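Local coordinates for phenylalanyl-tRNA synthetase beta chain (PDB 2CXI) that forms, with the alpha subunit, the enzyme that attaches phenylalanine to tRNA(Phe), and in this N-terminal fragment carries its amino acid-editing domain, at the interface of chains A and B and the interface of chains C and B. Sequence-based numbering; all coordinates share one arbitrary frame. Chains: chain A/B/C, Phenylalanyl-tRNA synthetase beta chain.

Contact 1: the interface of chains A and B. Residues chain A 138-139, 238-239; chain B 22, 25-26.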
ATOM      1  N   ARG A 138       7.124 -18.859  -5.602  1.00 22.17           N
ATOM      2  CA  ARG A 138       7.262 -17.433  -5.899  1.00 22.62           C
ATOM      3  C   ARG A 138       8.439 -16.817  -5.135  1.00 21.85           C
ATOM      4  O   ARG A 138       9.267 -16.113  -5.708  1.00 21.22           O
ATOM      5  CB  ARG A 138       5.980 -16.637  -5.612  1.00 23.91           C
ATOM      6  CG  ARG A 138       5.971 -15.355  -6.443  1.00 24.12           C
ATOM      7  CD  ARG A 138       4.815 -14.349  -6.156  1.00 26.77           C
ATOM      8  NE  ARG A 138       5.386 -13.345  -5.296  1.00 32.43           N
ATOM      9  CZ  ARG A 138       5.396 -13.449  -3.979  1.00 31.49           C
ATOM     10  NH1 ARG A 138       6.022 -12.523  -3.322  1.00 28.65           N
ATOM     11  NH2 ARG A 138       4.764 -14.467  -3.330  1.00 32.92           N
ATOM     12  N   GLU A 139       8.497 -17.121  -3.842  1.00 21.66           N
ATOM     13  CA  GLU A 139       9.528 -16.568  -2.964  1.00 22.56           C
ATOM     14  C   GLU A 139      10.861 -17.313  -2.979  1.00 20.58           C
ATOM     15  O   GLU A 139      11.894 -16.692  -2.840  1.00 20.98           O
ATOM     16  CB  GLU A 139       9.017 -16.538  -1.544  1.00 23.25           C
ATOM     17  CG  GLU A 139       7.853 -15.582  -1.396  1.00 29.28           C
ATOM     18  CD  GLU A 139       8.147 -14.704  -0.255  1.00 40.37           C
ATOM     19  OE1 GLU A 139       8.989 -13.765  -0.431  1.00 44.88           O
ATOM     20  OE2 GLU A 139       7.616 -15.038   0.823  1.00 44.27           O
ATOM     21  N   TRP A 238      12.787 -13.268  -4.180  1.00 17.89           N
ATOM     22  CA  TRP A 238      12.538 -11.814  -4.063  1.00 18.76           C
ATOM     23  C   TRP A 238      13.208 -11.185  -2.862  1.00 18.80           C
ATOM     24  O   TRP A 238      13.250  -9.937  -2.739  1.00 20.12           O
ATOM     25  CB  TRP A 238      11.012 -11.602  -4.012  1.00 19.01           C
ATOM     26  CG  TRP A 238      10.424 -11.697  -5.378  1.00 20.04           C
ATOM     27  CD1 TRP A 238       9.909 -12.815  -5.998  1.00 22.02           C
ATOM     28  CD2 TRP A 238      10.306 -10.625  -6.326  1.00 22.34           C
ATOM     29  NE1 TRP A 238       9.463 -12.488  -7.262  1.00 23.06           N
ATOM     30  CE2 TRP A 238       9.700 -11.154  -7.493  1.00 21.80           C
ATOM     31  CE3 TRP A 238      10.656  -9.268  -6.305  1.00 18.89           C
ATOM     32  CZ2 TRP A 238       9.443 -10.371  -8.640  1.00 23.73           C
ATOM     33  CZ3 TRP A 238      10.414  -8.488  -7.438  1.00 21.63           C
ATOM     34  CH2 TRP A 238       9.801  -9.044  -8.591  1.00 21.74           C
ATOM     35  N   LYS A 239      13.735 -12.017  -1.968  1.00 19.09           N
ATOM     36  CA  LYS A 239      14.390 -11.506  -0.743  1.00 19.68           C
ATOM     37  C   LYS A 239      15.697 -12.265  -0.505  1.00 19.64           C
ATOM     38  O   LYS A 239      15.686 -13.506  -0.375  1.00 19.02           O
ATOM     39  CB  LYS A 239      13.494 -11.635   0.511  1.00 20.96           C
ATOM     40  CG  LYS A 239      12.145 -10.880   0.518  1.00 26.07           C
ATOM     41  CD  LYS A 239      12.242  -9.378   0.043  1.00 31.44           C
ATOM     42  CE  LYS A 239      12.599  -8.377   1.143  1.00 34.90           C
ATOM     43  NZ  LYS A 239      12.343  -6.935   0.715  1.00 32.25           N
TER
ATOM     44  N   GLU B  22       9.308  -5.917  -4.722  1.00 19.82           N
ATOM     45  CA  GLU B  22      10.321  -6.315  -3.738  1.00 20.09           C
ATOM     46  C   GLU B  22      10.023  -5.670  -2.379  1.00 19.77           C
ATOM     47  O   GLU B  22      10.060  -6.336  -1.354  1.00 19.98           O
ATOM     48  CB  GLU B  22      11.746  -6.017  -4.234  1.00 18.99           C
ATOM     49  CG  GLU B  22      12.823  -6.534  -3.272  1.00 22.03           C
ATOM     50  CD  GLU B  22      14.262  -6.256  -3.694  1.00 20.91           C
ATOM     51  OE1 GLU B  22      14.510  -6.036  -4.894  1.00 19.97           O
ATOM     52  OE2 GLU B  22      15.144  -6.272  -2.806  1.00 24.11           O
ATOM     53  N   GLU B  25       6.873  -7.217  -0.555  1.00 19.95           N
ATOM     54  CA  GLU B  25       7.274  -8.384   0.295  1.00 22.00           C
ATOM     55  C   GLU B  25       7.342  -8.088   1.776  1.00 20.78           C
ATOM     56  O   GLU B  25       6.873  -8.867   2.591  1.00 22.43           O
ATOM     57  CB  GLU B  25       8.671  -8.866  -0.129  1.00 22.00           C
ATOM     58  CG  GLU B  25       8.709  -9.461  -1.512  1.00 26.54           C
ATOM     59  CD  GLU B  25       8.001 -10.783  -1.589  1.00 32.15           C
ATOM     60  OE1 GLU B  25       7.758 -11.427  -0.540  1.00 33.49           O
ATOM     61  OE2 GLU B  25       7.691 -11.177  -2.720  1.00 34.77           O
ATOM     62  N   ASP B  26       7.949  -6.970   2.132  1.00 21.22           N
ATOM     63  CA  ASP B  26       8.082  -6.590   3.531  1.00 21.47           C
ATOM     64  C   ASP B  26       6.793  -5.966   4.080  1.00 20.68           C
ATOM     65  O   ASP B  26       6.410  -6.215   5.230  1.00 19.32           O
ATOM     66  CB  ASP B  26       9.228  -5.594   3.679  1.00 23.06           C
ATOM     67  CG  ASP B  26      10.589  -6.208   3.370  1.00 27.26           C
ATOM     68  OD1 ASP B  26      10.746  -7.430   3.558  1.00 28.59           O
ATOM     69  OD2 ASP B  26      11.531  -5.516   2.911  1.00 30.99           O
TER
HETATM   70  O   HOH W   1      14.893  -6.593  -0.166  1.00 25.98           O
HETATM   71  O   HOH W   2       6.696 -11.222  -5.781  1.00 33.66           O
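A:Lys239 lies against one flank of the B chain helix 21-30, its aliphatic chain running antiparallel to that of B:Glu25, with A:Lys239 CD 3.6 Å from B:Glu25 CB. This is the close-packed part of a contact between two beta-chain copies that may be crystal packing. Bends at chi2 (-47°) and chi3 (-86°) turn the lysine chain across the helix and carry its ammonium group to the acidic end of B:Asp26. There A:Lys239 NZ makes a salt bridge and hydrogen bond of 2.7 Å to B:Asp26 OD2, approaching from above the carboxylate plane. The same nitrogen donates to the main-chain carbonyl B:Glu22 O at 3.1 Å, again from well above the carbonyl plane. Shortened to an alanine, this residue would probably leave the B:Asp26 carboxylate without its charge partner and open a gap beside the methylenes of B:Glu25. Next to the lysine, the six-membered ring of A:Trp238 packs obliquely on the first turn of the helix, A:Trp238 CE3 lying 3.9 Å from B:Glu22 CA.

The other end of the patch is polar, water-bridged and less certainly modelled. The guanidinium group of A:Arg138 and the carboxylate of B:Glu25 meet nearly coplanar, their planes 5° apart, as a salt bridge whose modelled separation is too short to be trusted. The carboxylates of A:Glu139 and B:Glu25 also come too near for two plain acceptors; a shared proton is possible, but the placement is doubtful. Water 2 bridges A:Arg138 and B:Glu25 beside the face of the A:Trp238 ring, and at the lysine end water 1 sits 2.7 Å from both A:Lys239 NZ and B:Glu22 OE2.

Contact 2: the interface of chains C and B. Residues chain C 151-152, 206; chain B 7, 9-10, 13, 117.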
ATOM      1  N   LYS C 151      -6.256   8.519 -10.545  1.00 19.28           N
ATOM      2  CA  LYS C 151      -5.882   7.625  -9.450  1.00 19.81           C
ATOM      3  C   LYS C 151      -4.419   7.820  -9.071  1.00 17.80           C
ATOM      4  O   LYS C 151      -3.515   7.366  -9.779  1.00 17.27           O
ATOM      5  CB  LYS C 151      -6.167   6.162  -9.798  1.00 19.78           C
ATOM      6  CG  LYS C 151      -5.994   5.208  -8.599  1.00 23.39           C
ATOM      7  CD  LYS C 151      -6.252   3.740  -9.054  1.00 23.42           C
ATOM      8  CE  LYS C 151      -6.310   2.798  -7.878  1.00 27.67           C
ATOM      9  NZ  LYS C 151      -6.903   1.442  -8.282  1.00 35.24           N
ATOM     10  N   PRO C 152      -4.213   8.446  -7.926  1.00 16.78           N
ATOM     11  CA  PRO C 152      -2.871   8.684  -7.384  1.00 17.19           C
ATOM     12  C   PRO C 152      -2.289   7.328  -6.820  1.00 17.25           C
ATOM     13  O   PRO C 152      -3.071   6.403  -6.558  1.00 17.90           O
ATOM     14  CB  PRO C 152      -3.132   9.685  -6.272  1.00 17.37           C
ATOM     15  CG  PRO C 152      -4.532   9.295  -5.756  1.00 17.69           C
ATOM     16  CD  PRO C 152      -5.286   8.924  -7.030  1.00 17.77           C
ATOM     17  N   GLU C 206      -3.010   3.822 -12.642  1.00 26.54           N
ATOM     18  CA  GLU C 206      -3.519   2.797 -13.533  1.00 27.63           C
ATOM     19  C   GLU C 206      -3.152   2.991 -14.995  1.00 26.03           C
ATOM     20  O   GLU C 206      -3.765   2.387 -15.873  1.00 26.46           O
ATOM     21  CB  GLU C 206      -5.023   2.738 -13.398  1.00 28.60           C
ATOM     22  CG  GLU C 206      -5.481   1.774 -12.312  1.00 33.40           C
ATOM     23  CD  GLU C 206      -6.973   1.819 -12.147  1.00 37.13           C
ATOM     24  OE1 GLU C 206      -7.660   1.753 -13.187  1.00 41.13           O
ATOM     25  OE2 GLU C 206      -7.448   1.965 -10.995  1.00 42.74           O
TER
ATOM     26  N   SER B   7      -6.069  -5.024  -5.120  1.00 20.22           N
ATOM     27  CA  SER B   7      -5.375  -4.399  -6.213  1.00 20.42           C
ATOM     28  C   SER B   7      -4.192  -3.559  -5.674  1.00 18.90           C
ATOM     29  O   SER B   7      -4.322  -2.794  -4.715  1.00 18.96           O
ATOM     30  CB  SER B   7      -6.349  -3.522  -7.023  1.00 20.38           C
ATOM     31  OG  SER B   7      -5.688  -2.370  -7.521  1.00 21.16           O
ATOM     32  N   SER B   9      -2.690  -0.952  -7.084  1.00 18.68           N
ATOM     33  CA  SER B   9      -2.918   0.498  -7.260  1.00 19.35           C
ATOM     34  C   SER B   9      -3.918   1.026  -6.224  1.00 18.62           C
ATOM     35  O   SER B   9      -3.773   2.138  -5.704  1.00 19.65           O
ATOM     36  CB  SER B   9      -3.344   0.850  -8.700  1.00 19.26           C
ATOM     37  OG  SER B   9      -4.522   0.143  -9.068  1.00 22.88           O
ATOM     38  N   ASP B  10      -4.886   0.200  -5.876  1.00 19.23           N
ATOM     39  CA  ASP B  10      -5.846   0.534  -4.825  1.00 18.40           C
ATOM     40  C   ASP B  10      -5.158   0.719  -3.455  1.00 17.46           C
ATOM     41  O   ASP B  10      -5.302   1.748  -2.783  1.00 16.31           O
ATOM     42  CB  ASP B  10      -6.913  -0.542  -4.760  1.00 18.83           C
ATOM     43  CG  ASP B  10      -8.063  -0.154  -3.874  1.00 22.78           C
ATOM     44  OD1 ASP B  10      -8.437   1.029  -3.891  1.00 24.23           O
ATOM     45  OD2 ASP B  10      -8.644  -0.948  -3.139  1.00 25.33           O
ATOM     46  N   ARG B  13      -3.082   3.966  -3.602  1.00 18.43           N
ATOM     47  CA  ARG B  13      -3.878   5.201  -3.458  1.00 20.31           C
ATOM     48  C   ARG B  13      -4.302   5.451  -1.988  1.00 19.31           C
ATOM     49  O   ARG B  13      -4.239   6.586  -1.519  1.00 18.84           O
ATOM     50  CB  ARG B  13      -5.078   5.248  -4.425  1.00 19.68           C
ATOM     51  CG  ARG B  13      -6.155   4.210  -4.202  1.00 26.03           C
ATOM     52  CD  ARG B  13      -7.537   4.587  -4.810  1.00 25.36           C
ATOM     53  NE  ARG B  13      -8.422   3.420  -4.926  1.00 31.34           N
ATOM     54  CZ  ARG B  13      -9.446   3.341  -5.749  1.00 30.68           C
ATOM     55  NH1 ARG B  13      -9.742   4.371  -6.543  1.00 31.60           N
ATOM     56  NH2 ARG B  13     -10.186   2.246  -5.771  1.00 32.12           N
ATOM     57  N   ASP B 117     -12.508  -1.194  -7.998  1.00 31.44           N
ATOM     58  CA  ASP B 117     -11.700  -1.622  -6.848  1.00 30.68           C
ATOM     59  C   ASP B 117     -12.449  -1.450  -5.510  1.00 29.60           C
ATOM     60  O   ASP B 117     -12.576  -2.432  -4.778  1.00 29.45           O
ATOM     61  CB  ASP B 117     -10.327  -0.929  -6.820  1.00 30.59           C
ATOM     62  CG  ASP B 117      -9.336  -1.505  -7.856  1.00 31.77           C
ATOM     63  OD1 ASP B 117      -9.569  -2.598  -8.426  1.00 33.25           O
ATOM     64  OD2 ASP B 117      -8.261  -0.942  -8.143  1.00 36.86           O
TER
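The start of the B chain helix 8-15, just after strand 3-7, forms with B:Asp117 of helix 116-133 a small polar socket that receives C:Lys151 from a loop of chain C. The lysine enters fully stretched, CG anti to the backbone N (chi1 -171°) and the rest of the chain extended, which carries its ammonium group to the N-terminal turn of helix 8-15. C:Lys151 NZ forms a salt bridge of 2.7 Å to the carboxylate oxygen B:Asp117 OD2 and donates a hydrogen bond of 2.8 Å to the hydroxyl B:Ser9 OG. From its own chain it is held by C:Glu206 OE2, 2.8 Å from C:Lys151 NZ and met on the anti side of the carboxylate.

B:Ser7 forms the second shell: its hydroxyl OG donates to B:Asp117 OD2 at 3.0 Å, accepts from B:Ser9 OG and caps the backbone N of B:Asp10, which probably helps to position B:Ser9 and B:Asp117. Along the lysine stem, B:Arg13 crosses at about a right angle and turns one face of its guanidinium toward C:Lys151 CE, 3.6 Å above that plane near its rim. B:Asp10 keeps this group in position, since B:Arg13 NE and NH2 both bind B:Asp10 OD1 within the guanidinium plane. The socket thus joins chain C to chain B in this crystal assembly, a contact that may owe more to lattice packing than to the natural heterotetramer.

The C-alpha centres of contact 1 and contact 2 lie about 21 Å apart, and chain B is common to both. No residue serves in both patches: contact 1 uses helix 21-30 of chain B, whereas contact 2 draws on strand 3-7 and helices 8-15 and 116-133. The N-terminal helices of one copy, joined in contact 2 by helix 116-133, thus touch both neighbours, each time receiving a lysine at a carboxylate, with a backbone carbonyl in contact 1 and a serine hydroxyl in contact 2. The lysines come from different loops, so the contacts are not one repeated, and the trimer need not reflect the natural alpha2beta2 tetramer.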